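Local atomic coordinates of nucleosome assembly protein (Plasmodium falciparum, PDB entry 5X7V), a protein that acts as a histone chaperone of the nucleosome assembly protein family, binding histones and probably assisting their deposition into nucleosomes. Residues N54-H59 and L185-L189; L79-D83 and I176-W181; M85-S90 and H113-D117; K135-A139 and S156-W160. All coordinates share one frame. Residue numbers count along the deposited sequence, not the author numbering.

Contact 1: N54-H59 and L185-L189; sequences NTLRKH and LSYYL
Residues 54-56 form the last part of helix 51-56; Arg-57 is the first to leave helical angles, and the helix end runs into a type I beta turn spanning Leu-56 to His-59, with His-59 N bonded to Leu-56 O at 3.0 Å. Residues 185-188 make a single helical turn, held by Leu-189 N to Leu-185 O at 3.0 Å. The two backbones come close, with the CA atoms of Thr-55 and Tyr-188 4.5 Å apart. Thr-55 CG2 meets Tyr-187 CB at 3.6 Å, and Thr-55 OG1 lies 3.8 Å from Tyr-188 CB, near that ring's edge; the hydroxyl bonds to Phe-51 O. Tyr-187, chi1 m, points toward the turn, and its CE1 lies 3.9 Å from His-59 CA; the two rings are oblique, centroids 5.5 Å apart and planes at 57°. Tyr-188, chi1 t, swings to Asn-54, CE1 to CB 4.1 Å. Lys-58 extends its side chain along the C-terminal turn, CD 3.1 Å from Tyr-187 O, and NZ makes a weak 3.3 Å hydrogen bond to Tyr-188 O. Tyr-188 and Leu-189 pack on Met-2 of the second subunit. The end of helix 51-56 and its turn pack against short helix 185-188 within the NAP family domain.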
# COMPACT_ATOMS: atom_id res chain seq x y z
N ASN A 54 23.63 4.78 8.86
CA ASN A 54 22.88 5.81 9.54
C ASN A 54 21.50 6.05 8.98
O ASN A 54 20.71 6.75 9.60
CB ASN A 54 23.65 7.12 9.49
CG ASN A 54 24.91 7.06 10.26
OD1 ASN A 54 24.89 7.12 11.48
ND2 ASN A 54 26.03 6.92 9.57
N THR A 55 21.20 5.51 7.82
CA THR A 55 19.84 5.60 7.32
C THR A 55 18.97 4.51 7.90
O THR A 55 17.97 4.81 8.55
CB THR A 55 19.79 5.50 5.84
OG1 THR A 55 20.57 6.55 5.29
CG2 THR A 55 18.37 5.67 5.38
N LEU A 56 19.35 3.26 7.67
CA LEU A 56 18.52 2.11 8.05
C LEU A 56 18.00 2.15 9.48
O LEU A 56 16.81 1.95 9.71
CB LEU A 56 19.31 0.82 7.84
CG LEU A 56 19.64 0.54 6.38
CD1 LEU A 56 20.49 -0.70 6.27
CD2 LEU A 56 18.36 0.38 5.61
N ARG A 57 18.89 2.41 10.42
CA ARG A 57 18.55 2.33 11.84
C ARG A 57 17.91 3.61 12.38
O ARG A 57 17.77 3.77 13.59
CB ARG A 57 19.79 1.98 12.67
CG ARG A 57 20.88 3.04 12.63
CD ARG A 57 22.09 2.63 13.48
NE ARG A 57 23.03 3.74 13.57
CZ ARG A 57 23.18 4.53 14.65
NH1 ARG A 57 22.45 4.31 15.74
NH2 ARG A 57 24.07 5.52 14.62
N LYS A 58 17.51 4.51 11.49
CA LYS A 58 16.60 5.57 11.86
C LYS A 58 15.17 5.19 11.49
O LYS A 58 14.23 5.95 11.71
CB LYS A 58 16.97 6.88 11.18
CG LYS A 58 18.20 7.58 11.73
CD LYS A 58 17.93 9.04 11.74
CE LYS A 58 19.16 9.89 11.48
NZ LYS A 58 18.78 11.34 11.62
N HIS A 59 15.00 4.01 10.92
CA HIS A 59 13.66 3.48 10.76
C HIS A 59 13.29 2.78 12.05
O HIS A 59 14.02 1.89 12.49
CB HIS A 59 13.59 2.53 9.58
CG HIS A 59 12.22 2.03 9.31
ND1 HIS A 59 11.09 2.56 9.93
CD2 HIS A 59 11.75 1.07 8.50
CE1 HIS A 59 10.03 1.93 9.52
NE2 HIS A 59 10.40 1.01 8.63
N LEU A 185 16.84 9.82 2.06
CA LEU A 185 17.37 11.06 2.63
C LEU A 185 16.52 11.52 3.81
O LEU A 185 17.05 12.01 4.80
CB LEU A 185 17.44 12.14 1.58
CG LEU A 185 18.12 13.43 2.01
CD1 LEU A 185 19.60 13.18 2.23
CD2 LEU A 185 17.89 14.52 0.99
N SER A 186 15.21 11.37 3.68
CA SER A 186 14.28 11.52 4.79
C SER A 186 14.77 10.84 6.05
O SER A 186 14.71 11.41 7.14
CB SER A 186 12.91 10.95 4.41
OG SER A 186 12.09 11.91 3.77
N TYR A 187 15.24 9.62 5.91
CA TYR A 187 15.69 8.86 7.06
C TYR A 187 17.11 9.22 7.49
O TYR A 187 17.42 9.14 8.67
CB TYR A 187 15.58 7.37 6.77
CG TYR A 187 14.17 6.87 6.84
CD1 TYR A 187 13.63 6.47 8.05
CD2 TYR A 187 13.38 6.78 5.71
CE1 TYR A 187 12.33 6.01 8.15
CE2 TYR A 187 12.08 6.30 5.79
CZ TYR A 187 11.57 5.92 7.02
OH TYR A 187 10.29 5.45 7.14
N TYR A 188 17.96 9.64 6.57
CA TYR A 188 19.29 10.08 6.95
C TYR A 188 19.19 11.36 7.81
O TYR A 188 20.05 11.64 8.64
CB TYR A 188 20.14 10.31 5.71
CG TYR A 188 21.54 10.70 6.00
CD1 TYR A 188 22.46 9.78 6.46
CD2 TYR A 188 21.96 12.01 5.83
CE1 TYR A 188 23.77 10.15 6.75
CE2 TYR A 188 23.25 12.39 6.11
CZ TYR A 188 24.15 11.47 6.56
OH TYR A 188 25.44 11.87 6.84
N LEU A 189 18.11 12.09 7.61
CA LEU A 189 17.76 13.28 8.38
C LEU A 189 16.52 12.96 9.26
O LEU A 189 16.30 13.52 10.35
CB LEU A 189 17.48 14.44 7.42
CG LEU A 189 18.58 14.69 6.38
CD1 LEU A 189 18.01 15.28 5.13
CD2 LEU A 189 19.60 15.65 6.91

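Contact 2: L79-D83 and I176-W181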
# COMPACT_ATOMS: atom_id res chain seq x y z
N LEU A 79 23.18 -0.13 -1.96
CA LEU A 79 21.95 -0.88 -1.72
C LEU A 79 21.04 -0.66 -2.91
O LEU A 79 20.85 0.48 -3.33
CB LEU A 79 21.28 -0.40 -0.43
CG LEU A 79 20.22 -1.22 0.31
CD1 LEU A 79 20.00 -0.56 1.66
CD2 LEU A 79 18.92 -1.28 -0.46
N ASP A 80 20.50 -1.73 -3.48
CA ASP A 80 19.61 -1.52 -4.62
C ASP A 80 18.38 -2.36 -4.62
O ASP A 80 18.41 -3.55 -4.37
CB ASP A 80 20.35 -1.73 -5.93
CG ASP A 80 21.19 -0.53 -6.28
OD1 ASP A 80 22.28 -0.40 -5.68
OD2 ASP A 80 20.74 0.32 -7.09
N LEU A 81 17.28 -1.69 -4.91
CA LEU A 81 16.01 -2.34 -5.09
C LEU A 81 15.83 -2.50 -6.58
O LEU A 81 15.99 -1.54 -7.33
CB LEU A 81 14.90 -1.51 -4.47
CG LEU A 81 13.50 -2.07 -4.56
CD1 LEU A 81 13.46 -3.39 -3.84
CD2 LEU A 81 12.59 -1.09 -3.90
N LYS A 82 15.59 -3.74 -7.00
CA LYS A 82 15.02 -4.03 -8.32
C LYS A 82 13.57 -4.41 -8.06
O LYS A 82 13.25 -5.53 -7.64
CB LYS A 82 15.76 -5.14 -9.07
CG LYS A 82 17.16 -4.74 -9.53
CD LYS A 82 17.16 -3.63 -10.59
CE LYS A 82 18.54 -2.94 -10.69
NZ LYS A 82 18.52 -1.62 -11.44
N ASP A 83 12.72 -3.43 -8.29
CA ASP A 83 11.32 -3.56 -7.97
C ASP A 83 10.51 -3.92 -9.19
O ASP A 83 11.00 -3.84 -10.33
CB ASP A 83 10.80 -2.26 -7.37
CG ASP A 83 9.59 -2.47 -6.51
OD1 ASP A 83 8.98 -3.56 -6.66
OD2 ASP A 83 9.25 -1.57 -5.70
N ILE A 176 12.19 -1.65 3.30
CA ILE A 176 13.01 -0.97 2.29
C ILE A 176 12.15 -0.57 1.10
O ILE A 176 12.09 0.60 0.75
CB ILE A 176 14.18 -1.82 1.79
CG1 ILE A 176 15.35 -1.79 2.77
CG2 ILE A 176 14.72 -1.24 0.54
CD1 ILE A 176 16.43 -2.77 2.37
N ARG A 177 11.51 -1.56 0.49
CA ARG A 177 10.67 -1.35 -0.70
C ARG A 177 9.62 -0.28 -0.48
O ARG A 177 9.51 0.65 -1.27
CB ARG A 177 9.98 -2.65 -1.13
CG ARG A 177 9.13 -2.53 -2.42
CD ARG A 177 8.37 -3.86 -2.75
NE ARG A 177 7.13 -4.04 -1.97
CZ ARG A 177 5.97 -3.44 -2.24
NH1 ARG A 177 5.85 -2.61 -3.28
NH2 ARG A 177 4.91 -3.67 -1.47
N ARG A 178 8.86 -0.42 0.61
CA ARG A 178 7.66 0.37 0.82
C ARG A 178 7.88 1.68 1.56
O ARG A 178 7.08 2.58 1.45
CB ARG A 178 6.61 -0.46 1.58
CG ARG A 178 6.02 -1.62 0.77
CD ARG A 178 5.08 -2.48 1.62
NE ARG A 178 3.87 -1.79 2.06
CZ ARG A 178 3.02 -2.26 2.97
NH1 ARG A 178 3.27 -3.42 3.56
NH2 ARG A 178 1.94 -1.57 3.31
N GLU A 179 8.97 1.79 2.31
CA GLU A 179 9.14 2.99 3.13
C GLU A 179 10.44 3.74 2.93
O GLU A 179 10.44 4.97 2.98
CB GLU A 179 8.98 2.61 4.60
CG GLU A 179 7.52 2.45 4.99
CD GLU A 179 7.34 1.97 6.41
OE1 GLU A 179 7.28 2.82 7.34
OE2 GLU A 179 7.22 0.73 6.56
N ILE A 180 11.55 3.03 2.68
CA ILE A 180 12.85 3.68 2.74
C ILE A 180 13.44 3.99 1.37
O ILE A 180 14.06 5.04 1.18
CB ILE A 180 13.87 2.83 3.52
CG1 ILE A 180 13.41 2.64 4.96
CG2 ILE A 180 15.22 3.52 3.58
CD1 ILE A 180 14.26 1.68 5.72
N TRP A 181 13.24 3.09 0.41
CA TRP A 181 13.89 3.18 -0.89
C TRP A 181 13.60 4.42 -1.72
O TRP A 181 14.49 4.93 -2.41
CB TRP A 181 13.53 1.97 -1.74
CG TRP A 181 14.16 2.02 -3.08
CD1 TRP A 181 13.55 2.24 -4.29
CD2 TRP A 181 15.56 1.86 -3.36
NE1 TRP A 181 14.48 2.22 -5.30
CE2 TRP A 181 15.72 1.99 -4.75
CE3 TRP A 181 16.67 1.62 -2.56
CZ2 TRP A 181 16.95 1.88 -5.36
CZ3 TRP A 181 17.89 1.52 -3.16
CH2 TRP A 181 18.03 1.65 -4.54
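The indole of Trp-181 fills the apolar centre, with Leu-81 lying over one face: Leu-81 CB stands 3.6 Å from the centroid of the five-membered ring, 11° off its normal, a CH-pi contact, and Leu-81 CD2 reaches Trp-181 CD1 at 3.5 Å. Leu-79, two residues back on the same side of the strand, continues the apolar layer, its CD2 being 4.0 Å from Trp-181 CZ3 and 4.1 Å from Ile-176 CD1. This is alpha/beta packing within the NAP fold: helix 172-180 lies against strand 76-82, an outermost strand of the antiparallel sheet, and Ile-93 of strand 91-97 extends the same surface. A wider pi-type turn is closed by Trp-181 N, bonded to Ile-176 O at 2.8 Å. Arg-41 and Phe-38 of the long helix 2-45 also meet Trp-181, the arginine through a cation-pi interaction. Farther out, Leu-81 CD2 touches Arg-177 CA at 3.7 Å, and at the polar edge Asp-83 OD2 approaches Arg-177 CG at 3.4 Å, while its 4.3 Å separation from Arg-177 NH1 is too long for a salt bridge.

Contact 3: M85-S90 and H113-D117; sequences MDNNGS and HVTFD
Loop-to-strand packing joins residues 85-90, in the loop between strands 76-82 and 91-97, to the end of strand 109-116. The loop has no regular structure; it curls back so that the CA atoms of Ser-90 and Thr-115 come within 4.7 Å. Gly-89 adopts positive phi (87/40), where a side chain would collide with the preceding carbonyl. Ser-90 OG gives a very short 2.5 Å hydrogen bond to Asp-86 OD2, closing the loop on itself, and that pair rests on the Thr-115 methyl: CG2 is 3.6 Å from Ser-90 OG and 3.9 Å from Asp-86 OD2. At one end Met-85, chi1 m and chi2 t, brings CE to 3.3 Å from His-113 NE2, with SD 4.7 Å from the ring centroid in an oblique sulfur-aromatic contact; His-113 ND1 is held by Glu-125. At the other, Phe-116, chi1 m, turns toward the loop, its CB lying 4.0 Å from Asn-88 O. Strand 91-97 begins immediately afterwards, with Tyr-91 backbone hydrogen-bonded to Val-114, so this is a beta-hairpin connection folded against the next strand of an antiparallel meander.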
# COMPACT_ATOMS: atom_id res chain seq x y z
N MET A 85 9.22 -6.69 -10.88
CA MET A 85 9.74 -7.56 -11.93
C MET A 85 8.60 -8.44 -12.43
O MET A 85 8.39 -8.62 -13.63
CB MET A 85 10.89 -8.41 -11.39
CG MET A 85 11.85 -7.65 -10.47
SD MET A 85 12.92 -8.81 -9.58
CE MET A 85 11.67 -9.89 -8.86
N ASP A 86 7.89 -9.01 -11.46
CA ASP A 86 6.57 -9.58 -11.68
C ASP A 86 5.54 -8.47 -11.57
O ASP A 86 5.82 -7.39 -11.04
CB ASP A 86 6.27 -10.67 -10.66
CG ASP A 86 7.15 -11.88 -10.85
OD1 ASP A 86 7.76 -11.99 -11.94
OD2 ASP A 86 7.25 -12.71 -9.92
N ASN A 87 4.36 -8.76 -12.08
CA ASN A 87 3.18 -7.96 -11.80
C ASN A 87 2.47 -8.51 -10.55
O ASN A 87 1.24 -8.54 -10.46
CB ASN A 87 2.26 -7.97 -13.01
CG ASN A 87 1.73 -6.63 -13.33
OD1 ASN A 87 1.28 -5.90 -12.43
ND2 ASN A 87 1.82 -6.24 -14.61
N ASN A 88 3.27 -8.94 -9.58
CA ASN A 88 2.79 -9.72 -8.45
C ASN A 88 3.42 -9.28 -7.15
O ASN A 88 3.21 -9.90 -6.11
CB ASN A 88 3.09 -11.20 -8.70
CG ASN A 88 2.25 -11.77 -9.82
OD1 ASN A 88 2.69 -11.85 -10.96
ND2 ASN A 88 1.05 -12.24 -9.48
N GLY A 89 4.19 -8.20 -7.23
CA GLY A 89 4.89 -7.66 -6.08
C GLY A 89 6.22 -8.33 -5.89
O GLY A 89 6.61 -8.62 -4.79
N SER A 90 6.93 -8.61 -6.97
CA SER A 90 8.21 -9.29 -6.83
C SER A 90 9.35 -8.29 -6.78
O SER A 90 9.25 -7.23 -7.40
CB SER A 90 8.42 -10.28 -7.98
OG SER A 90 7.60 -11.42 -7.86
N HIS A 113 16.32 -12.41 -3.42
CA HIS A 113 15.32 -12.29 -4.46
C HIS A 113 14.04 -12.97 -3.96
O HIS A 113 14.07 -14.11 -3.52
CB HIS A 113 15.87 -12.90 -5.76
CG HIS A 113 14.92 -12.89 -6.91
ND1 HIS A 113 15.27 -13.32 -8.17
CD2 HIS A 113 13.62 -12.51 -6.99
CE1 HIS A 113 14.23 -13.21 -8.98
NE2 HIS A 113 13.21 -12.72 -8.29
N VAL A 114 12.93 -12.25 -4.02
CA VAL A 114 11.68 -12.66 -3.39
C VAL A 114 10.48 -12.67 -4.35
O VAL A 114 10.33 -11.75 -5.15
CB VAL A 114 11.37 -11.71 -2.22
CG1 VAL A 114 10.02 -12.02 -1.62
CG2 VAL A 114 12.48 -11.78 -1.18
N THR A 115 9.63 -13.69 -4.25
CA THR A 115 8.34 -13.63 -4.94
C THR A 115 7.20 -13.82 -3.97
O THR A 115 7.42 -14.00 -2.78
CB THR A 115 8.19 -14.68 -6.05
OG1 THR A 115 8.24 -15.99 -5.49
CG2 THR A 115 9.29 -14.52 -7.09
N PHE A 116 5.98 -13.75 -4.50
CA PHE A 116 4.74 -14.04 -3.78
C PHE A 116 3.82 -14.93 -4.64
O PHE A 116 3.81 -14.81 -5.88
CB PHE A 116 4.00 -12.75 -3.38
CG PHE A 116 4.82 -11.82 -2.54
CD1 PHE A 116 4.73 -11.85 -1.16
CD2 PHE A 116 5.71 -10.93 -3.12
CE1 PHE A 116 5.51 -11.00 -0.37
CE2 PHE A 116 6.50 -10.09 -2.33
CZ PHE A 116 6.39 -10.12 -0.97
N ASP A 117 3.13 -15.83 -3.95
CA ASP A 117 2.20 -16.79 -4.54
C ASP A 117 0.77 -16.49 -4.11
O ASP A 117 0.03 -15.86 -4.86
CB ASP A 117 2.58 -18.22 -4.15
CG ASP A 117 2.46 -19.19 -5.30
OD1 ASP A 117 1.59 -18.98 -6.17
OD2 ASP A 117 3.24 -20.17 -5.34

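Contact 4: K135-A139 and S156-W160; sequences KNPIA and SIFEW
Two turns from the long connection between strand 121-126 and helix 172-180 pack together here: an Asx turn at Asn-136 and a 3-10 segment at 157-160. In the first, Asn-136 OD1 accepts from Ile-138 N at 2.7 Å. In the second, Glu-159 N bonds to Ser-156 O at 2.7 Å and Trp-160 N to Ile-157 O at 3.0 Å, while the Glu-159 side chain, chi1 m, folds back so that OE2 takes Ser-156 N at 3.1 Å. The backbones are nearest at Ile-138 and Ser-156, CA atoms 5.3 Å apart. Ile-138, chi1 m and chi2 t, makes most of the contacts: CG2 lies 3.4 Å from Glu-159 CG, CG1 3.7 Å from Ser-156 OG, and CD1 3.9 Å from Phe-158 O. Beside it Pro-137 CG sits 4.2 Å from Phe-158 CD2, an apolar contact. Trp-131 meets the Phe-158 ring edge-to-face. Ser-156 OG is bonded to Asp-69 of helix 68-73, whose Ile-72 touches both Pro-137 and Phe-158, so the paired turns lie against helix 68-73, with Phe-158 reaching Phe-97 of strand 91-97.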
# COMPACT_ATOMS: atom_id res chain seq x y z
N LYS A 135 33.42 -13.04 14.11
CA LYS A 135 32.96 -11.76 13.57
C LYS A 135 31.44 -11.72 13.32
O LYS A 135 30.90 -10.68 12.94
CB LYS A 135 33.71 -11.45 12.28
CG LYS A 135 35.22 -11.47 12.44
CD LYS A 135 35.69 -10.37 13.36
CE LYS A 135 37.03 -9.80 12.91
NZ LYS A 135 37.76 -9.06 13.98
N ASN A 136 30.75 -12.83 13.56
CA ASN A 136 29.32 -12.87 13.32
C ASN A 136 28.57 -12.06 14.36
O ASN A 136 28.67 -12.34 15.55
CB ASN A 136 28.83 -14.32 13.34
CG ASN A 136 27.40 -14.44 12.87
OD1 ASN A 136 26.67 -13.45 12.80
ND2 ASN A 136 26.98 -15.66 12.56
N PRO A 137 27.80 -11.06 13.93
CA PRO A 137 27.02 -10.25 14.88
C PRO A 137 25.67 -10.88 15.25
O PRO A 137 25.04 -10.48 16.23
CB PRO A 137 26.83 -8.93 14.12
CG PRO A 137 26.87 -9.31 12.68
CD PRO A 137 27.76 -10.52 12.56
N ILE A 138 25.24 -11.89 14.50
CA ILE A 138 24.02 -12.62 14.81
C ILE A 138 24.33 -13.44 16.05
O ILE A 138 23.49 -14.15 16.58
CB ILE A 138 23.58 -13.55 13.65
CG1 ILE A 138 23.45 -12.76 12.34
CG2 ILE A 138 22.25 -14.25 13.97
CD1 ILE A 138 23.36 -13.65 11.10
N ALA A 139 25.58 -13.35 16.49
CA ALA A 139 26.02 -14.02 17.71
C ALA A 139 26.21 -12.99 18.79
O ALA A 139 27.33 -12.82 19.28
CB ALA A 139 27.30 -14.78 17.47
N SER A 156 19.71 -9.19 14.86
CA SER A 156 20.65 -8.68 13.85
C SER A 156 20.01 -8.55 12.46
O SER A 156 19.46 -9.51 11.93
CB SER A 156 21.87 -9.59 13.76
OG SER A 156 22.74 -9.20 12.73
N ILE A 157 20.10 -7.36 11.87
CA ILE A 157 19.57 -7.12 10.53
C ILE A 157 20.01 -8.17 9.52
O ILE A 157 19.27 -8.50 8.60
CB ILE A 157 19.98 -5.73 10.02
CG1 ILE A 157 19.14 -5.32 8.81
CG2 ILE A 157 21.47 -5.67 9.71
CD1 ILE A 157 19.11 -3.82 8.56
N PHE A 158 21.20 -8.73 9.70
CA PHE A 158 21.72 -9.72 8.79
C PHE A 158 21.05 -11.06 8.97
O PHE A 158 21.31 -11.97 8.19
CB PHE A 158 23.22 -9.87 8.97
CG PHE A 158 23.98 -8.67 8.57
CD1 PHE A 158 24.15 -8.37 7.23
CD2 PHE A 158 24.53 -7.82 9.52
CE1 PHE A 158 24.83 -7.26 6.84
CE2 PHE A 158 25.22 -6.72 9.13
CZ PHE A 158 25.37 -6.44 7.78
N GLU A 159 20.19 -11.18 9.98
CA GLU A 159 19.31 -12.35 10.09
C GLU A 159 18.25 -12.37 8.99
O GLU A 159 17.54 -13.37 8.81
CB GLU A 159 18.62 -12.41 11.44
CG GLU A 159 19.56 -12.58 12.60
CD GLU A 159 18.82 -12.92 13.86
OE1 GLU A 159 18.17 -14.00 13.86
OE2 GLU A 159 18.89 -12.13 14.83
N TRP A 160 18.11 -11.25 8.29
CA TRP A 160 17.15 -11.13 7.22
C TRP A 160 17.58 -11.95 6.00
O TRP A 160 16.76 -12.28 5.15
CB TRP A 160 16.94 -9.67 6.84
CG TRP A 160 15.94 -9.55 5.73
CD1 TRP A 160 14.61 -9.87 5.78
CD2 TRP A 160 16.19 -9.11 4.39
NE1 TRP A 160 14.02 -9.65 4.57
CE2 TRP A 160 14.97 -9.19 3.70
CE3 TRP A 160 17.32 -8.65 3.72
CZ2 TRP A 160 14.85 -8.84 2.35
CZ3 TRP A 160 17.20 -8.30 2.38
CH2 TRP A 160 15.97 -8.39 1.72

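The four contacts illustrate how short packing contacts knit together the part of the NAP chain outside its long helix. Contacts 1 and 2, with centres about 13 Å apart, are directly joined: Tyr-187 CE2 lies 3.5 Å from Glu-179 O and His-59 CD2 lies 3.8 Å from Ile-180 CD1, so both the C-terminal turn and the 54-59 turn pack on helix 172-180. Contact 3 lies about 14 Å from contact 2 between centres, on the same sheet, with Asp-83 OD1 3.7 Å from Ser-90 O. Contact 4 meets contact 1 through Leu-56 CD1 and Ile-157 CD1, 4.1 Å apart. Contacts 1 and 3, about 26 Å apart between centres, stand on opposite sides of the chain's centre.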